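Local coordinates for uncharacterized protein (PDB 6T84) that is required for MmpL3-dependent transport of trehalose monomycolate to the mycobacterial cell wall and for growth and cell elongation, at residues R35-M41 with W143-W148; I57-F63 with I74-K79; L32-W36 with F63-I67. One frame throughout, in Å; residues are numbered along the deposited sequence. Where two conformers were deposited one is given.

Contact 1 (R35-M41 with W143-W148); sequences RWKRGVM and WNEQNW. With SO4 (sulfate ion), chain C.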
loop_
_atom_site.group_PDB
_atom_site.type_symbol
_atom_site.label_atom_id
_atom_site.label_comp_id
_atom_site.label_asym_id
_atom_site.label_seq_id
_atom_site.Cartn_x
_atom_site.Cartn_y
_atom_site.Cartn_z
ATOM N N ARG A 35 5.181 6.182 -10.733
ATOM C CA ARG A 35 5.322 7.135 -9.647
ATOM C C ARG A 35 5.752 6.481 -8.349
ATOM O O ARG A 35 6.114 7.205 -7.418
ATOM C CB ARG A 35 4.084 8.009 -9.431
ATOM C CG ARG A 35 2.811 7.288 -9.226
ATOM C CD ARG A 35 1.687 8.293 -9.027
ATOM N NE ARG A 35 1.536 9.165 -10.187
ATOM C CZ ARG A 35 1.618 10.489 -10.141
ATOM N NH1 ARG A 35 1.827 11.104 -8.980
ATOM N NH2 ARG A 35 1.480 11.193 -11.261
ATOM N N TRP A 36 5.753 5.149 -8.289
ATOM C CA TRP A 36 6.119 4.436 -7.060
ATOM C C TRP A 36 7.301 3.510 -7.300
ATOM O O TRP A 36 7.424 2.910 -8.378
ATOM C CB TRP A 36 4.932 3.608 -6.542
ATOM C CG TRP A 36 3.748 4.473 -6.332
ATOM C CD1 TRP A 36 3.609 5.459 -5.396
ATOM C CD2 TRP A 36 2.562 4.487 -7.113
ATOM N NE1 TRP A 36 2.377 6.070 -5.540
ATOM C CE2 TRP A 36 1.704 5.472 -6.568
ATOM C CE3 TRP A 36 2.117 3.725 -8.201
ATOM C CZ2 TRP A 36 0.452 5.747 -7.106
ATOM C CZ3 TRP A 36 0.859 3.980 -8.723
ATOM C CH2 TRP A 36 0.044 4.985 -8.182
ATOM N N LYS A 37 8.198 3.427 -6.317
ATOM C CA LYS A 37 9.474 2.758 -6.528
ATOM C C LYS A 37 9.741 1.615 -5.564
ATOM O O LYS A 37 10.677 0.841 -5.805
ATOM C CB LYS A 37 10.642 3.758 -6.393
ATOM C CG LYS A 37 10.488 5.034 -7.229
ATOM C CD LYS A 37 10.900 4.760 -8.634
ATOM C CE LYS A 37 11.136 6.036 -9.399
ATOM N NZ LYS A 37 11.526 5.692 -10.796
ATOM N N ARG A 38 8.998 1.512 -4.458
ATOM C CA ARG A 38 9.347 0.553 -3.409
ATOM C C ARG A 38 8.246 -0.498 -3.243
ATOM O O ARG A 38 7.408 -0.662 -4.132
ATOM C CB ARG A 38 9.639 1.304 -2.100
ATOM C CG ARG A 38 10.810 2.250 -2.198
ATOM C CD ARG A 38 11.297 2.608 -0.802
ATOM N NE ARG A 38 12.332 3.608 -0.782
ATOM C CZ ARG A 38 13.569 3.374 -0.374
ATOM N NH1 ARG A 38 13.942 2.166 0.041
ATOM N NH2 ARG A 38 14.432 4.355 -0.349
ATOM N N GLY A 39 8.239 -1.223 -2.111
ATOM C CA GLY A 39 7.257 -2.277 -1.917
ATOM C C GLY A 39 7.304 -3.250 -3.068
ATOM O O GLY A 39 8.389 -3.636 -3.538
ATOM N N VAL A 40 6.127 -3.613 -3.594
ATOM C CA VAL A 40 6.103 -4.509 -4.753
ATOM C C VAL A 40 6.616 -3.885 -6.031
ATOM O O VAL A 40 6.882 -4.624 -6.990
ATOM C CB VAL A 40 4.723 -5.131 -5.053
ATOM C CG1 VAL A 40 4.274 -5.937 -3.909
ATOM C CG2 VAL A 40 3.701 -4.083 -5.350
ATOM N N MET A 41 6.787 -2.565 -6.074
ATOM C CA MET A 41 7.227 -1.926 -7.312
ATOM C C MET A 41 8.700 -2.181 -7.611
ATOM O O MET A 41 9.098 -2.096 -8.774
ATOM C CB MET A 41 6.987 -0.422 -7.279
ATOM C CG MET A 41 5.627 0.029 -6.894
ATOM S SD MET A 41 4.314 -0.693 -7.913
ATOM C CE MET A 41 2.889 -0.111 -7.009
ATOM N N TRP A 143 3.374 -0.047 2.799
ATOM C CA TRP A 143 4.561 0.790 2.885
ATOM C C TRP A 143 4.184 2.193 2.484
ATOM O O TRP A 143 3.136 2.413 1.886
ATOM C CB TRP A 143 5.729 0.281 2.029
ATOM C CG TRP A 143 5.583 0.517 0.519
ATOM C CD1 TRP A 143 6.249 1.482 -0.198
ATOM C CD2 TRP A 143 4.774 -0.215 -0.436
ATOM N NE1 TRP A 143 5.908 1.380 -1.541
ATOM C CE2 TRP A 143 5.001 0.372 -1.712
ATOM C CE3 TRP A 143 3.896 -1.323 -0.342
ATOM C CZ2 TRP A 143 4.394 -0.100 -2.874
ATOM C CZ3 TRP A 143 3.270 -1.762 -1.481
ATOM C CH2 TRP A 143 3.544 -1.173 -2.739
ATOM N N ASN A 144 5.039 3.139 2.821
ATOM C CA ASN A 144 4.866 4.474 2.283
ATOM C C ASN A 144 6.074 4.911 1.479
ATOM O O ASN A 144 7.192 4.397 1.613
ATOM C CB ASN A 144 4.599 5.500 3.353
ATOM C CG ASN A 144 5.863 5.810 4.143
ATOM O OD1 ASN A 144 6.344 4.978 4.969
ATOM N ND2 ASN A 144 6.435 7.002 3.902
ATOM N N GLU A 145 5.798 5.876 0.597
ATOM C CA GLU A 145 6.824 6.635 -0.109
ATOM C C GLU A 145 6.581 8.097 0.251
ATOM O O GLU A 145 5.854 8.398 1.197
ATOM C CB GLU A 145 6.809 6.320 -1.614
ATOM C CG GLU A 145 7.053 4.818 -1.808
ATOM C CD GLU A 145 7.224 4.332 -3.208
ATOM O OE1 GLU A 145 7.644 5.114 -4.074
ATOM O OE2 GLU A 145 6.992 3.127 -3.447
ATOM N N GLN A 146 7.199 9.032 -0.482
ATOM C CA GLN A 146 7.169 10.393 0.014
ATOM C C GLN A 146 5.745 10.927 0.185
ATOM O O GLN A 146 5.414 11.521 1.217
ATOM C CB GLN A 146 7.973 11.299 -0.908
ATOM C CG GLN A 146 8.040 12.727 -0.342
ATOM C CD GLN A 146 8.982 13.619 -1.098
ATOM O OE1 GLN A 146 10.040 13.185 -1.535
ATOM N NE2 GLN A 146 8.600 14.882 -1.250
ATOM N N ASN A 147 4.898 10.755 -0.834
ATOM C CA ASN A 147 3.568 11.330 -0.844
ATOM C C ASN A 147 2.444 10.314 -0.938
ATOM O O ASN A 147 1.296 10.695 -1.240
ATOM C CB ASN A 147 3.511 12.279 -2.050
ATOM C CG ASN A 147 4.444 13.441 -1.885
ATOM O OD1 ASN A 147 4.284 14.192 -0.947
ATOM N ND2 ASN A 147 5.416 13.589 -2.803
ATOM N N TRP A 148 2.744 9.036 -0.668
ATOM C CA TRP A 148 1.756 7.980 -0.856
ATOM C C TRP A 148 1.932 6.905 0.215
ATOM O O TRP A 148 3.052 6.651 0.652
ATOM C CB TRP A 148 1.998 7.310 -2.204
ATOM C CG TRP A 148 1.737 8.239 -3.334
ATOM C CD1 TRP A 148 2.641 9.080 -3.901
ATOM C CD2 TRP A 148 0.482 8.500 -3.944
ATOM N NE1 TRP A 148 2.035 9.834 -4.855
ATOM C CE2 TRP A 148 0.706 9.500 -4.925
ATOM C CE3 TRP A 148 -0.810 7.997 -3.765
ATOM C CZ2 TRP A 148 -0.321 10.016 -5.732
ATOM C CZ3 TRP A 148 -1.828 8.456 -4.584
ATOM C CH2 TRP A 148 -1.579 9.475 -5.561
HETATM S S SO4 C . 4.681 12.279 -6.256
HETATM O O1 SO4 C . 5.471 11.994 -5.045
HETATM O O2 SO4 C . 5.008 13.628 -6.729
HETATM O O3 SO4 C . 5.003 11.313 -7.310
HETATM O O4 SO4 C . 3.278 12.304 -6.044
HETATM O O HOH W 1 6.148 7.528 -4.727
#
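Two tryptophans, Trp-143 on strand 141-144 and Trp-148 at the start of strand 148-153, receive the loop 35-41. Trp-36 meets Trp-148 in a T-shaped stack: its NE1 edge is directed at the Trp-148 face, NE1 to CG 3.2 Å, with the planes at 87°. Beside it the CA of Gly-39 sits over the face of Trp-143, 3.5 Å from the centroid of its six-membered ring in a CH-pi contact; a CB here would collide with CE2 of that ring. Val-40 CG2 adds apolar packing 3.9 Å from Trp-143 CH2. Outside this layer, Glu-145 binds backbone amides: OE1 accepts from Lys-37 N (2.9 Å) and OE2 from Arg-38 N (2.8 Å), while Trp-143 NE1 donates to OE2 (2.8 Å). A water bridges Glu-145 OE1 and Arg-35 O. Farther along, Trp-148 NE1 and Asn-147 ND2 donate to a sulfate, probably from the crystallisation liquor. The segments thus join through neutral N-H donors on one carboxylate, not a salt bridge; the Arg-38 guanidinium pairs with Asp-100.

Contact 2 (I57-F63 with I74-K79); sequences IRGEAVF and IALHRK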
loop_
_atom_site.group_PDB
_atom_site.type_symbol
_atom_site.label_atom_id
_atom_site.label_comp_id
_atom_site.label_asym_id
_atom_site.label_seq_id
_atom_site.Cartn_x
_atom_site.Cartn_y
_atom_site.Cartn_z
ATOM N N ILE A 57 -10.548 9.567 -1.307
ATOM C CA ILE A 57 -11.049 9.244 0.043
ATOM C C ILE A 57 -10.876 10.511 0.848
ATOM O O ILE A 57 -9.737 10.945 1.059
ATOM C CB ILE A 57 -10.245 8.107 0.696
ATOM C CG1 ILE A 57 -10.445 6.772 -0.038
ATOM C CG2 ILE A 57 -10.618 7.958 2.179
ATOM C CD1 ILE A 57 -9.544 5.667 0.481
ATOM N N ARG A 58 -12.002 11.120 1.249
ATOM C CA ARG A 58 -12.038 12.359 2.017
ATOM C C ARG A 58 -11.041 13.368 1.456
ATOM O O ARG A 58 -10.208 13.944 2.149
ATOM C CB ARG A 58 -11.898 12.107 3.519
ATOM C CG ARG A 58 -12.992 11.142 4.115
ATOM C CD ARG A 58 -14.474 11.612 3.979
ATOM N NE ARG A 58 -15.460 10.681 4.586
ATOM C CZ ARG A 58 -16.792 10.801 4.475
ATOM N NH1 ARG A 58 -17.316 11.801 3.782
ATOM N NH2 ARG A 58 -17.617 9.918 5.047
ATOM N N GLY A 59 -11.074 13.513 0.138
ATOM C CA GLY A 59 -10.320 14.571 -0.487
ATOM C C GLY A 59 -8.950 14.186 -0.985
ATOM O O GLY A 59 -8.260 15.034 -1.560
ATOM N N GLU A 60 -8.486 12.981 -0.717
ATOM C CA GLU A 60 -7.150 12.582 -1.109
ATOM C C GLU A 60 -7.260 11.500 -2.192
ATOM O O GLU A 60 -8.065 10.561 -2.083
ATOM C CB GLU A 60 -6.374 12.035 0.083
ATOM C CG GLU A 60 -6.044 13.114 1.103
ATOM C CD GLU A 60 -5.048 14.140 0.606
ATOM O OE1 GLU A 60 -4.341 13.914 -0.391
ATOM O OE2 GLU A 60 -4.965 15.218 1.250
ATOM N N ALA A 61 -6.429 11.615 -3.233
ATOM C CA ALA A 61 -6.467 10.636 -4.328
ATOM C C ALA A 61 -6.175 9.214 -3.824
ATOM O O ALA A 61 -5.288 8.984 -2.986
ATOM C CB ALA A 61 -5.430 10.988 -5.400
ATOM N N VAL A 62 -6.921 8.254 -4.378
ATOM C CA VAL A 62 -6.648 6.836 -4.154
ATOM C C VAL A 62 -6.701 6.142 -5.511
ATOM O O VAL A 62 -7.601 6.401 -6.320
ATOM C CB VAL A 62 -7.623 6.193 -3.137
ATOM C CG1 VAL A 62 -9.058 6.149 -3.660
ATOM C CG2 VAL A 62 -7.158 4.754 -2.767
ATOM N N PHE A 63 -5.717 5.298 -5.773
ATOM C CA PHE A 63 -5.642 4.517 -7.011
ATOM C C PHE A 63 -5.591 3.040 -6.682
ATOM O O PHE A 63 -4.907 2.655 -5.732
ATOM C CB PHE A 63 -4.391 4.899 -7.817
ATOM C CG PHE A 63 -4.292 6.421 -8.148
ATOM C CD1 PHE A 63 -5.421 7.236 -8.283
ATOM C CD2 PHE A 63 -3.087 7.001 -8.334
ATOM C CE1 PHE A 63 -5.350 8.610 -8.607
ATOM C CE2 PHE A 63 -2.990 8.354 -8.680
ATOM C CZ PHE A 63 -4.128 9.154 -8.815
ATOM N N ILE A 74 -3.309 -0.726 -3.699
ATOM C CA ILE A 74 -4.092 0.466 -3.393
ATOM C C ILE A 74 -3.110 1.518 -2.914
ATOM O O ILE A 74 -2.336 1.257 -1.977
ATOM C CB ILE A 74 -5.129 0.157 -2.291
ATOM C CG1 ILE A 74 -6.088 -0.938 -2.755
ATOM C CG2 ILE A 74 -5.879 1.439 -1.866
ATOM C CD1 ILE A 74 -7.039 -1.432 -1.579
ATOM N N ALA A 75 -3.079 2.679 -3.602
ATOM C CA ALA A 75 -2.180 3.784 -3.251
ATOM C C ALA A 75 -3.007 4.980 -2.819
ATOM O O ALA A 75 -3.869 5.431 -3.577
ATOM C CB ALA A 75 -1.324 4.209 -4.440
ATOM N N LEU A 76 -2.739 5.504 -1.616
ATOM C CA LEU A 76 -3.482 6.630 -1.058
ATOM C C LEU A 76 -2.575 7.844 -0.890
ATOM O O LEU A 76 -1.481 7.734 -0.332
ATOM C CB LEU A 76 -4.071 6.249 0.295
ATOM C CG LEU A 76 -4.808 7.354 1.087
ATOM C CD1 LEU A 76 -6.066 7.808 0.345
ATOM C CD2 LEU A 76 -5.202 6.851 2.545
ATOM N N HIS A 77 -3.013 8.991 -1.392
ATOM C CA HIS A 77 -2.162 10.172 -1.297
ATOM C C HIS A 77 -2.053 10.711 0.127
ATOM O O HIS A 77 -3.042 10.789 0.855
ATOM C CB HIS A 77 -2.719 11.274 -2.204
ATOM C CG HIS A 77 -1.806 12.448 -2.317
ATOM N ND1 HIS A 77 -2.041 13.660 -1.683
ATOM C CD2 HIS A 77 -0.665 12.613 -3.034
ATOM C CE1 HIS A 77 -1.068 14.503 -1.986
ATOM N NE2 HIS A 77 -0.222 13.896 -2.804
ATOM N N ARG A 78 -0.833 11.087 0.525
ATOM C CA ARG A 78 -0.573 11.637 1.865
ATOM C C ARG A 78 -0.663 13.157 1.835
ATOM O O ARG A 78 -0.186 13.827 0.897
ATOM C CB ARG A 78 0.848 11.335 2.315
ATOM C CG ARG A 78 1.214 9.881 2.510
ATOM C CD ARG A 78 2.729 9.770 2.773
ATOM N NE ARG A 78 3.095 10.476 4.005
ATOM C CZ ARG A 78 3.025 9.900 5.195
ATOM N NH1 ARG A 78 2.630 8.629 5.269
ATOM N NH2 ARG A 78 3.342 10.575 6.292
ATOM N N LYS A 79 -1.196 13.708 2.924
ATOM C CA LYS A 79 -1.356 15.159 2.985
ATOM C C LYS A 79 -0.010 15.867 3.126
ATOM O O LYS A 79 0.208 16.922 2.517
ATOM C CB LYS A 79 -2.310 15.527 4.118
ATOM C CG LYS A 79 -2.654 17.004 4.176
ATOM C CD LYS A 79 -3.627 17.303 5.301
ATOM C CE LYS A 79 -4.026 18.764 5.292
ATOM N NZ LYS A 79 -4.514 19.165 3.941
#
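Strands 60-67 and 71-77 form an antiparallel beta hairpin within the large sheet of this probably cytoplasmic domain, and this contact covers the half remote from their connecting turn. The backbone bonds come first. Phe-63 and Ala-75 are a hydrogen-bonded pair, with Phe-63 N to Ala-75 O at 2.9 Å and Ala-75 N to Phe-63 O at 2.8 Å; Val-62 and Leu-76 form the non-hydrogen-bonded pair that follows, their CA atoms 4.4 Å apart. His-77 N to Ala-61 O (2.8 Å) closes the register. Between these bonds, CA-H...O contacts such as Val-62 CA to Ala-75 O (3.2 Å) accompany them.

Apolar packing gathers on the face of Val-62 and Leu-76, where Val-62 CG2 lies 3.7 Å from Ile-74 CG2 and Leu-76 CD1 reaches Ile-57 CD1 at 4.1 Å. Helix 159-175 covers this side, touching Ile-57, Ile-74 and Leu-76. Ile-57 belongs to the preceding strand, which a type I' turn through Arg-58 and Gly-59 joins to Glu-60.

The polar interaction stands at the strand end, where a side-chain bond adds to the last backbone one: His-77 ND1 donates to Glu-60 OE1 at 2.7 Å, the oxygen lying near the plane of the imidazole.

Contact 3 (L32-W36 with F63-I67); sequences LLKRW and FIFDI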
loop_
_atom_site.group_PDB
_atom_site.type_symbol
_atom_site.label_atom_id
_atom_site.label_comp_id
_atom_site.label_asym_id
_atom_site.label_seq_id
_atom_site.Cartn_x
_atom_site.Cartn_y
_atom_site.Cartn_z
ATOM N N LEU A 32 0.960 4.906 -15.083
ATOM C CA LEU A 32 0.634 5.024 -13.667
ATOM C C LEU A 32 1.765 4.538 -12.741
ATOM O O LEU A 32 2.127 5.230 -11.774
ATOM C CB LEU A 32 -0.640 4.195 -13.431
ATOM C CG LEU A 32 -1.361 4.524 -12.120
ATOM C CD1 LEU A 32 -1.797 5.934 -12.086
ATOM C CD2 LEU A 32 -2.574 3.640 -11.955
ATOM N N LEU A 33 2.351 3.370 -13.035
ATOM C CA LEU A 33 3.251 2.693 -12.088
ATOM C C LEU A 33 4.541 3.453 -11.863
ATOM O O LEU A 33 5.244 3.178 -10.876
ATOM C CB LEU A 33 3.617 1.291 -12.582
ATOM C CG LEU A 33 2.423 0.326 -12.712
ATOM C CD1 LEU A 33 2.889 -1.037 -13.139
ATOM C CD2 LEU A 33 1.734 0.220 -11.366
ATOM N N LYS A 34 4.883 4.370 -12.755
ATOM C CA LYS A 34 6.182 4.997 -12.635
ATOM C C LYS A 34 6.292 5.870 -11.408
ATOM O O LYS A 34 7.405 6.235 -11.028
ATOM C CB LYS A 34 6.465 5.840 -13.889
ATOM C CG LYS A 34 6.674 5.001 -15.146
ATOM C CD LYS A 34 7.037 5.879 -16.349
ATOM C CE LYS A 34 7.371 5.051 -17.587
ATOM N NZ LYS A 34 6.200 4.289 -18.106
ATOM N N ARG A 35 5.181 6.182 -10.733
ATOM C CA ARG A 35 5.322 7.135 -9.647
ATOM C C ARG A 35 5.752 6.481 -8.349
ATOM O O ARG A 35 6.114 7.205 -7.418
ATOM C CB ARG A 35 4.084 8.009 -9.431
ATOM C CG ARG A 35 2.811 7.288 -9.226
ATOM C CD ARG A 35 1.687 8.293 -9.027
ATOM N NE ARG A 35 1.536 9.165 -10.187
ATOM C CZ ARG A 35 1.618 10.489 -10.141
ATOM N NH1 ARG A 35 1.827 11.104 -8.980
ATOM N NH2 ARG A 35 1.480 11.193 -11.261
ATOM N N TRP A 36 5.753 5.149 -8.289
ATOM C CA TRP A 36 6.119 4.436 -7.060
ATOM C C TRP A 36 7.301 3.510 -7.300
ATOM O O TRP A 36 7.424 2.910 -8.378
ATOM C CB TRP A 36 4.932 3.608 -6.542
ATOM C CG TRP A 36 3.748 4.473 -6.332
ATOM C CD1 TRP A 36 3.609 5.459 -5.396
ATOM C CD2 TRP A 36 2.562 4.487 -7.113
ATOM N NE1 TRP A 36 2.377 6.070 -5.540
ATOM C CE2 TRP A 36 1.704 5.472 -6.568
ATOM C CE3 TRP A 36 2.117 3.725 -8.201
ATOM C CZ2 TRP A 36 0.452 5.747 -7.106
ATOM C CZ3 TRP A 36 0.859 3.980 -8.723
ATOM C CH2 TRP A 36 0.044 4.985 -8.182
ATOM N N PHE A 63 -5.717 5.298 -5.773
ATOM C CA PHE A 63 -5.642 4.517 -7.011
ATOM C C PHE A 63 -5.591 3.040 -6.682
ATOM O O PHE A 63 -4.907 2.655 -5.732
ATOM C CB PHE A 63 -4.391 4.899 -7.817
ATOM C CG PHE A 63 -4.292 6.421 -8.148
ATOM C CD1 PHE A 63 -5.421 7.236 -8.283
ATOM C CD2 PHE A 63 -3.087 7.001 -8.334
ATOM C CE1 PHE A 63 -5.350 8.610 -8.607
ATOM C CE2 PHE A 63 -2.990 8.354 -8.680
ATOM C CZ PHE A 63 -4.128 9.154 -8.815
ATOM N N ILE A 64 -6.345 2.218 -7.399
ATOM C CA ILE A 64 -6.387 0.777 -7.175
ATOM C C ILE A 64 -6.133 0.129 -8.520
ATOM O O ILE A 64 -6.770 0.501 -9.512
ATOM C CB ILE A 64 -7.754 0.354 -6.616
ATOM C CG1 ILE A 64 -8.055 1.174 -5.332
ATOM C CG2 ILE A 64 -7.737 -1.173 -6.309
ATOM C CD1 ILE A 64 -9.029 2.321 -5.535
ATOM N N PHE A 65 -5.219 -0.835 -8.559
ATOM C CA PHE A 65 -4.865 -1.396 -9.868
ATOM C C PHE A 65 -4.214 -2.756 -9.670
ATOM O O PHE A 65 -3.799 -3.112 -8.560
ATOM C CB PHE A 65 -3.935 -0.459 -10.668
ATOM C CG PHE A 65 -2.738 -0.033 -9.901
ATOM C CD1 PHE A 65 -1.572 -0.814 -9.910
ATOM C CD2 PHE A 65 -2.777 1.111 -9.112
ATOM C CE1 PHE A 65 -0.451 -0.449 -9.122
ATOM C CE2 PHE A 65 -1.651 1.502 -8.364
ATOM C CZ PHE A 65 -0.485 0.725 -8.375
ATOM N N ASP A 66 -4.155 -3.531 -10.758
ATOM C CA ASP A 66 -3.494 -4.824 -10.747
ATOM C C ASP A 66 -2.164 -4.709 -11.482
ATOM O O ASP A 66 -2.060 -4.014 -12.498
ATOM C CB ASP A 66 -4.348 -5.887 -11.456
ATOM C CG ASP A 66 -5.700 -6.072 -10.815
ATOM O OD1 ASP A 66 -5.845 -5.806 -9.601
ATOM O OD2 ASP A 66 -6.618 -6.541 -11.524
ATOM N N ILE A 67 -1.159 -5.393 -10.954
ATOM C CA ILE A 67 0.095 -5.640 -11.658
ATOM C C ILE A 67 0.075 -7.121 -11.982
ATOM O O ILE A 67 0.218 -7.952 -11.086
ATOM C CB ILE A 67 1.305 -5.297 -10.770
ATOM C CG1 ILE A 67 1.136 -3.865 -10.205
ATOM C CG2 ILE A 67 2.609 -5.509 -11.543
ATOM C CD1 ILE A 67 2.281 -3.423 -9.291
#
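Trp-36 lays its six-membered ring nearly parallel to Phe-65, the planes at 12°, but the rings are slid so far apart, with centroids at 5.5 Å, that they barely overlap; the nearest atoms, Trp-36 CZ3 and Phe-65 CZ, are 3.5 Å apart. The motif is a short 3-10 segment, residues 32-35, packed by its side chains on one face of an antiparallel beta sheet, here on strand 60-67. It illustrates how a loop can cover a sheet through apolar contact alone: the backbones stay well separated, with the CA atoms of Leu-32 and Phe-63 9.2 Å apart, and the gap is filled by large side chains.

The strand offers every second residue to the loop. Phe-63 and Phe-65 point their CA-to-CB bonds toward it, whereas those of Ile-64 and Asp-66 point away; the carboxylate of Asp-66 forms a salt bridge with Arg-14. Leu-32 touches both phenylalanines, its CD1 4.1 Å from Phe-63 CD2 and its CD2 3.8 Å from Phe-65 CD2. Trp-36 spans the same pair, since its CH2 also comes within 3.7 Å of Phe-63 CD2, ring edge to ring edge. Met-41 and Ala-49 pack against Phe-65 as well. Leu-33 extends the patch along the strand, where its CD2 lies 3.2 Å from Phe-65 CE1 and 4.2 Å from Ile-67 CD1.

How the contacts relate
All three contacts bear on the nine-stranded antiparallel sheet, their centres 10 to 13 Å apart. Contacts 1 and 3 start from the same loop, between strands 28-29 and 49-50, and share Arg-35 and Trp-36; contacts 2 and 3 share Phe-63 on strand 60-67. Along the chain, contact 2 is nested inside the long loop closed by contact 1, whereas contacts 2 and 3 cross. Direct packing unites them: Trp-148 CH2 lies 3.6 Å from Phe-63 CE2, and Ala-75 CB 3.6 Å from Trp-36 CZ2. An early loop thereby joins the hairpin to the later strands 141-144 and 148-153 within most of the N-terminal domain, which as a whole is necessary and sufficient for interaction with MmpL3.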